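Local coordinates for protein Zn-dependent hydrolase of metallo-beta-lactamase superfamily TM0207 (PDB 1VJN) that is a putative zinc-dependent hydrolase of the metallo-beta-lactamase superfamily whose substrate is not established, at residues 73-76 and 82-85; 167-172 and 187-192. All coordinates share one frame; numbering follows the deposited sequence.

Interaction 1 (73-76 and 82-85)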
ATOM      1  N   ARG A  73     -16.533   2.472  -6.989  1.00 15.14           N
ATOM      2  CA  ARG A  73     -16.058   3.796  -7.281  1.00 17.31           C
ATOM      3  C   ARG A  73     -14.563   3.688  -7.603  1.00 16.84           C
ATOM      4  O   ARG A  73     -13.788   3.143  -6.814  1.00 18.34           O
ATOM      5  CB  ARG A  73     -16.263   4.690  -6.062  1.00 17.22           C
ATOM      6  CG  ARG A  73     -15.600   6.037  -6.116  1.00 19.05           C
ATOM      7  CD  ARG A  73     -15.922   6.793  -7.339  1.00 30.43           C
ATOM      8  NE  ARG A  73     -16.299   8.163  -7.001  1.00 44.72           N
ATOM      9  CZ  ARG A  73     -15.538   9.224  -7.182  1.00 32.05           C
ATOM     10  NH1 ARG A  73     -14.319   9.123  -7.734  1.00 33.02           N
ATOM     11  NH2 ARG A  73     -16.025  10.403  -6.856  1.00 46.31           N
ATOM     12  N   VAL A  74     -14.161   4.171  -8.779  1.00 15.66           N
ATOM     13  CA  VAL A  74     -12.748   4.189  -9.151  1.00 16.54           C
ATOM     14  C   VAL A  74     -12.222   5.541  -8.689  1.00 16.65           C
ATOM     15  O   VAL A  74     -12.812   6.531  -9.052  1.00 15.44           O
ATOM     16  CB  VAL A  74     -12.565   4.133 -10.657  1.00 15.28           C
ATOM     17  CG1 VAL A  74     -11.039   4.281 -11.012  1.00 18.37           C
ATOM     18  CG2 VAL A  74     -13.121   2.852 -11.184  1.00 19.79           C
ATOM     19  N   ILE A  75     -11.123   5.582  -7.936  1.00 16.17           N
ATOM     20  CA  ILE A  75     -10.492   6.840  -7.531  1.00 19.79           C
ATOM     21  C   ILE A  75      -9.069   6.836  -8.101  1.00 18.77           C
ATOM     22  O   ILE A  75      -8.277   5.955  -7.805  1.00 17.84           O
ATOM     23  CB  ILE A  75     -10.480   7.003  -6.016  1.00 17.26           C
ATOM     24  CG1 ILE A  75     -11.866   6.893  -5.458  1.00 22.01           C
ATOM     25  CG2 ILE A  75      -9.937   8.355  -5.589  1.00 22.85           C
ATOM     26  CD1 ILE A  75     -11.913   6.927  -3.984  1.00 17.88           C
ATOM     27  N   ASP A  76      -8.802   7.782  -9.013  1.00 20.07           N
ATOM     28  CA  ASP A  76      -7.503   7.898  -9.636  1.00 22.66           C
ATOM     29  C   ASP A  76      -6.986   9.333  -9.666  1.00 22.79           C
ATOM     30  O   ASP A  76      -6.119   9.635 -10.450  1.00 23.49           O
ATOM     31  CB  ASP A  76      -7.537   7.341 -11.051  1.00 23.62           C
ATOM     32  CG  ASP A  76      -8.556   8.025 -11.933  1.00 30.32           C
ATOM     33  OD1 ASP A  76      -9.162   9.057 -11.549  1.00 31.39           O
ATOM     34  OD2 ASP A  76      -8.845   7.564 -13.048  1.00 44.42           O
ATOM     35  N   THR A  82     -15.228  10.156   0.487  1.00 30.07           N
ATOM     36  CA  THR A  82     -15.882   9.355   1.471  1.00 32.27           C
ATOM     37  C   THR A  82     -16.738   8.406   0.671  1.00 34.61           C
ATOM     38  O   THR A  82     -17.646   8.810  -0.053  1.00 34.84           O
ATOM     39  CB  THR A  82     -16.701  10.254   2.388  1.00 33.06           C
ATOM     40  OG1 THR A  82     -15.817  10.866   3.327  1.00 35.71           O
ATOM     41  CG2 THR A  82     -17.662   9.440   3.264  1.00 35.31           C
ATOM     42  N   VAL A  83     -16.410   7.138   0.760  1.00 38.62           N
ATOM     43  CA  VAL A  83     -17.085   6.179  -0.049  1.00 41.52           C
ATOM     44  C   VAL A  83     -17.498   5.084   0.886  1.00 41.61           C
ATOM     45  O   VAL A  83     -16.648   4.374   1.427  1.00 38.99           O
ATOM     46  CB  VAL A  83     -16.180   5.664  -1.189  1.00 42.98           C
ATOM     47  CG1 VAL A  83     -16.885   4.545  -1.948  1.00 49.07           C
ATOM     48  CG2 VAL A  83     -15.805   6.809  -2.140  1.00 44.48           C
ATOM     49  N   ASN A  84     -18.814   4.999   1.118  1.00 43.71           N
ATOM     50  CA  ASN A  84     -19.401   3.907   1.883  1.00 46.23           C
ATOM     51  C   ASN A  84     -18.923   3.868   3.350  1.00 46.32           C
ATOM     52  O   ASN A  84     -18.676   2.784   3.912  1.00 47.52           O
ATOM     53  CB  ASN A  84     -19.133   2.561   1.154  1.00 47.87           C
ATOM     54  CG  ASN A  84     -19.749   2.514  -0.281  1.00 53.05           C
ATOM     55  OD1 ASN A  84     -19.034   2.380  -1.295  1.00 52.62           O
ATOM     56  ND2 ASN A  84     -21.073   2.624  -0.353  1.00 51.30           N
ATOM     57  N   GLY A  85     -18.803   5.049   3.960  1.00 45.88           N
ATOM     58  CA  GLY A  85     -18.359   5.174   5.354  1.00 45.35           C
ATOM     59  C   GLY A  85     -16.859   4.991   5.586  1.00 45.28           C
ATOM     60  O   GLY A  85     -16.408   4.905   6.739  1.00 46.21           O
TER
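R73 lays the aliphatic start of its side chain against V83 and turns its charged end back to its own strand, where R73 NH1 donates to the backbone O of V74 at 3.3 Å. The N-H points nearly straight at the oxygen (164°), which lies close to the guanidinium plane. The donor is tilted from the carbonyl plane of V74. Bends at chi2 (52°) and chi3 carry the guanidinium round to this carbonyl, so the charged group takes no part in the contact with 82-85. R73 also touches a neighbouring molecule in the crystal.

No hydrogen bond joins the two segments. The contact is apolar and small, about 96 Å² in all, and V83 is its centre. Both methyls of V83 are used. V83 CG2 meets R73 CG at 4.1 Å, and V83 CG1 lies 4.2 Å from R73 CB. The side chains of R73 and V83 cross at about a right angle. I75 adds the end of its extended chain, I75 CD1 coming to 4.3 Å from V83 CG2. V83 CG2 is therefore shared by an exposed arginine and a buried isoleucine.

Strand 73-75 lies at one margin of the six-stranded sheet and runs parallel to 52-54, with backbone hydrogen bonds between V53 and both R73 and I75. Strand 79-83 lies at one margin of the eight-stranded sheet. The contact thus joins the two sheets of the metallo-hydrolase sandwich at their margins, with V52 touching both I75 and V83, and I88 of strand 86-95 touching I75.

Interaction 2 (167-172 and 187-192); sequences KVIIPM and DDFLKL
The phenyl ring of F189 meets I169 with its edge: the CG2 methyl of I169 lies near the ring plane, 3.9 Å from F189 CZ. P171 reaches the same ring obliquely, with P171 CB 3.9 Å from F189 CD2. F193 adds an edge-to-face aromatic pair with F189. CE2 of F189 lies near both I169 and P171, which stand two apart on strand 168-172.

F189 CG stands anti to the backbone N (chi1 -177°), which extends the ring from the helix toward the strand. I169 presents its short branch. With CG2 also anti to the backbone N, this methyl projects to the ring, while the longer CG1 branch does not make the contact. No hydrogen bond crosses between the segments, and all three touching residues are buried.

The contact belongs to the helical layer packed on one sheet of the metallo-hydrolase alpha-beta-beta-alpha sandwich. Strand 168-172 lies inside the eight-stranded sheet, parallel to both its neighbours, 141-145 and 213-216. The short helix 187-190 packs on this sheet beside helix 154-163. A157 of that helix touches F189, and A161 touches I169, so F189 lies between strand 168-172 and helix 154-163, in contact with both. L190, the next residue, rests on V214 and V216 of strand 213-216.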
ATOM      1  N   LYS A 167       3.415   1.616  12.050  1.00 17.00           N
ATOM      2  CA  LYS A 167       3.518   0.489  12.959  1.00 20.45           C
ATOM      3  C   LYS A 167       3.692  -0.808  12.170  1.00 22.36           C
ATOM      4  O   LYS A 167       4.782  -1.370  12.153  1.00 24.35           O
ATOM      5  CB  LYS A 167       2.274   0.426  13.844  1.00 22.18           C
ATOM      6  CG  LYS A 167       2.041   1.659  14.661  1.00 23.48           C
ATOM      7  CD  LYS A 167       3.170   1.847  15.664  1.00 31.85           C
ATOM      8  CE  LYS A 167       3.109   3.225  16.336  1.00 42.95           C
ATOM      9  NZ  LYS A 167       4.466   3.861  16.414  1.00 50.40           N
ATOM     10  N   VAL A 168       2.627  -1.289  11.531  1.00 19.81           N
ATOM     11  CA  VAL A 168       2.748  -2.410  10.625  1.00 19.12           C
ATOM     12  C   VAL A 168       3.274  -1.876   9.339  1.00 18.34           C
ATOM     13  O   VAL A 168       2.705  -0.940   8.774  1.00 18.21           O
ATOM     14  CB  VAL A 168       1.430  -3.102  10.365  1.00 18.60           C
ATOM     15  CG1 VAL A 168       1.574  -4.150   9.227  1.00 20.36           C
ATOM     16  CG2 VAL A 168       0.942  -3.766  11.647  1.00 23.50           C
ATOM     17  N   ILE A 169       4.396  -2.438   8.894  1.00 19.44           N
ATOM     18  CA  ILE A 169       5.016  -2.065   7.637  1.00 19.68           C
ATOM     19  C   ILE A 169       5.057  -3.256   6.660  1.00 21.81           C
ATOM     20  O   ILE A 169       5.658  -4.299   6.975  1.00 18.81           O
ATOM     21  CB  ILE A 169       6.459  -1.578   7.885  1.00 19.96           C
ATOM     22  CG1 ILE A 169       6.491  -0.275   8.692  1.00 21.37           C
ATOM     23  CG2 ILE A 169       7.124  -1.372   6.561  1.00 20.72           C
ATOM     24  CD1 ILE A 169       7.856   0.047   9.332  1.00 23.62           C
ATOM     25  N   ILE A 170       4.462  -3.105   5.475  1.00 17.93           N
ATOM     26  CA  ILE A 170       4.472  -4.176   4.521  1.00 17.66           C
ATOM     27  C   ILE A 170       5.234  -3.705   3.290  1.00 18.31           C
ATOM     28  O   ILE A 170       4.769  -2.789   2.591  1.00 18.70           O
ATOM     29  CB  ILE A 170       3.029  -4.625   4.169  1.00 17.20           C
ATOM     30  CG1 ILE A 170       2.271  -5.128   5.417  1.00 24.86           C
ATOM     31  CG2 ILE A 170       3.034  -5.671   3.069  1.00 21.49           C
ATOM     32  CD1 ILE A 170       0.756  -5.081   5.328  1.00 24.33           C
ATOM     33  N   PRO A 171       6.418  -4.292   3.030  1.00 21.41           N
ATOM     34  CA  PRO A 171       7.193  -3.913   1.818  1.00 20.08           C
ATOM     35  C   PRO A 171       6.550  -4.463   0.523  1.00 22.90           C
ATOM     36  O   PRO A 171       5.853  -5.509   0.529  1.00 19.52           O
ATOM     37  CB  PRO A 171       8.562  -4.588   2.028  1.00 20.06           C
ATOM     38  CG  PRO A 171       8.264  -5.798   2.949  1.00 23.42           C
ATOM     39  CD  PRO A 171       7.102  -5.348   3.837  1.00 17.45           C
HETATM   40  N   MSE A 172       6.790  -3.791  -0.581  1.00 21.71           N
HETATM   41  CA  MSE A 172       6.366  -4.333  -1.865  1.00 26.02           C
HETATM   42  C   MSE A 172       7.374  -3.858  -2.877  1.00 22.81           C
HETATM   43  O   MSE A 172       8.300  -3.138  -2.511  1.00 21.40           O
HETATM   44  CB  MSE A 172       4.961  -3.868  -2.237  1.00 28.09           C
HETATM   45  CG  MSE A 172       4.800  -2.368  -2.190  1.00 30.78           C
HETATM   46 SE   MSE A 172       2.908  -1.732  -2.431  1.00 41.00          SE
HETATM   47  CE  MSE A 172       3.328   0.197  -2.355  1.00 29.51           C
ATOM     48  N   ASP A 187      15.174  -8.728   1.481  1.00 18.26           N
ATOM     49  CA  ASP A 187      16.149  -8.912   2.563  1.00 21.74           C
ATOM     50  C   ASP A 187      16.969  -7.650   2.861  1.00 22.83           C
ATOM     51  O   ASP A 187      17.374  -7.445   4.004  1.00 17.17           O
ATOM     52  CB  ASP A 187      17.099 -10.066   2.238  1.00 25.59           C
ATOM     53  CG  ASP A 187      16.422 -11.453   2.308  1.00 36.36           C
ATOM     54  OD1 ASP A 187      15.210 -11.572   2.656  1.00 42.05           O
ATOM     55  OD2 ASP A 187      17.062 -12.501   2.023  1.00 50.97           O
ATOM     56  N   ASP A 188      17.204  -6.793   1.848  1.00 23.42           N
ATOM     57  CA  ASP A 188      17.930  -5.528   2.070  1.00 21.98           C
ATOM     58  C   ASP A 188      17.163  -4.548   2.937  1.00 19.69           C
ATOM     59  O   ASP A 188      17.727  -3.733   3.625  1.00 23.00           O
ATOM     60  CB  ASP A 188      18.230  -4.827   0.739  1.00 24.28           C
ATOM     61  CG  ASP A 188      19.300  -5.529  -0.062  1.00 23.07           C
ATOM     62  OD1 ASP A 188      19.723  -6.649   0.308  1.00 37.76           O
ATOM     63  OD2 ASP A 188      19.777  -5.036  -1.100  1.00 39.69           O
ATOM     64  N   PHE A 189      15.857  -4.584   2.867  1.00 18.52           N
ATOM     65  CA  PHE A 189      15.030  -3.795   3.767  1.00 16.55           C
ATOM     66  C   PHE A 189      14.955  -4.452   5.140  1.00 15.04           C
ATOM     67  O   PHE A 189      15.090  -3.790   6.178  1.00 18.20           O
ATOM     68  CB  PHE A 189      13.677  -3.666   3.116  1.00 14.41           C
ATOM     69  CG  PHE A 189      12.694  -2.833   3.864  1.00 16.04           C
ATOM     70  CD1 PHE A 189      12.896  -1.484   4.044  1.00 16.23           C
ATOM     71  CD2 PHE A 189      11.499  -3.410   4.333  1.00 19.45           C
ATOM     72  CE1 PHE A 189      11.969  -0.719   4.695  1.00 20.59           C
ATOM     73  CE2 PHE A 189      10.571  -2.644   5.002  1.00 21.01           C
ATOM     74  CZ  PHE A 189      10.789  -1.303   5.176  1.00 19.25           C
ATOM     75  N   LEU A 190      14.768  -5.764   5.175  1.00 18.74           N
ATOM     76  CA  LEU A 190      14.598  -6.471   6.465  1.00 19.77           C
ATOM     77  C   LEU A 190      15.789  -6.320   7.409  1.00 19.55           C
ATOM     78  O   LEU A 190      15.625  -6.277   8.628  1.00 19.93           O
ATOM     79  CB  LEU A 190      14.324  -7.968   6.247  1.00 19.41           C
ATOM     80  CG  LEU A 190      13.119  -8.292   5.372  1.00 22.21           C
ATOM     81  CD1 LEU A 190      12.912  -9.814   5.244  1.00 18.24           C
ATOM     82  CD2 LEU A 190      11.869  -7.622   5.896  1.00 25.93           C
ATOM     83  N   LYS A 191      16.993  -6.277   6.853  1.00 21.21           N
ATOM     84  CA  LYS A 191      18.189  -6.110   7.661  1.00 21.14           C
ATOM     85  C   LYS A 191      18.238  -4.776   8.443  1.00 20.20           C
ATOM     86  O   LYS A 191      19.045  -4.619   9.343  1.00 18.89           O
ATOM     87  CB  LYS A 191      19.467  -6.313   6.828  1.00 24.36           C
ATOM     88  CG  LYS A 191      19.608  -5.410   5.610  1.00 35.74           C
ATOM     89  CD  LYS A 191      21.024  -4.842   5.422  1.00 48.06           C
ATOM     90  CE  LYS A 191      22.112  -5.911   5.299  1.00 52.50           C
ATOM     91  NZ  LYS A 191      23.498  -5.314   5.490  1.00 57.60           N
ATOM     92  N   LEU A 192      17.337  -3.843   8.146  1.00 19.99           N
ATOM     93  CA  LEU A 192      17.343  -2.546   8.802  1.00 18.13           C
ATOM     94  C   LEU A 192      16.505  -2.520  10.060  1.00 18.92           C
ATOM     95  O   LEU A 192      16.448  -1.499  10.747  1.00 21.94           O
ATOM     96  CB  LEU A 192      16.840  -1.485   7.814  1.00 16.02           C
ATOM     97  CG  LEU A 192      17.659  -1.352   6.519  1.00 21.71           C
ATOM     98  CD1 LEU A 192      16.962  -0.354   5.559  1.00 27.79           C
ATOM     99  CD2 LEU A 192      19.132  -0.947   6.789  1.00 24.84           C
TER

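In the fold
From the N terminus, the first strands build much of the six-stranded sheet before the chain reaches 73-75. Interaction 1 then closes a short loop: only five residues separate its segments, and within them the chain passes from one sheet to the margin of the other. The chain then runs on through the eight-stranded sheet to 168-172. Interaction 2 closes a longer loop of 14 residues, bringing helix 187-190 back onto that strand. The two loops neither nest nor cross. The centres of interaction 1 and interaction 2 lie about 29 Å apart, on opposite sides of the chain's centre. Interaction 1 ties sheet to sheet, and interaction 2 ties a helix to the eight-stranded sheet that both reach.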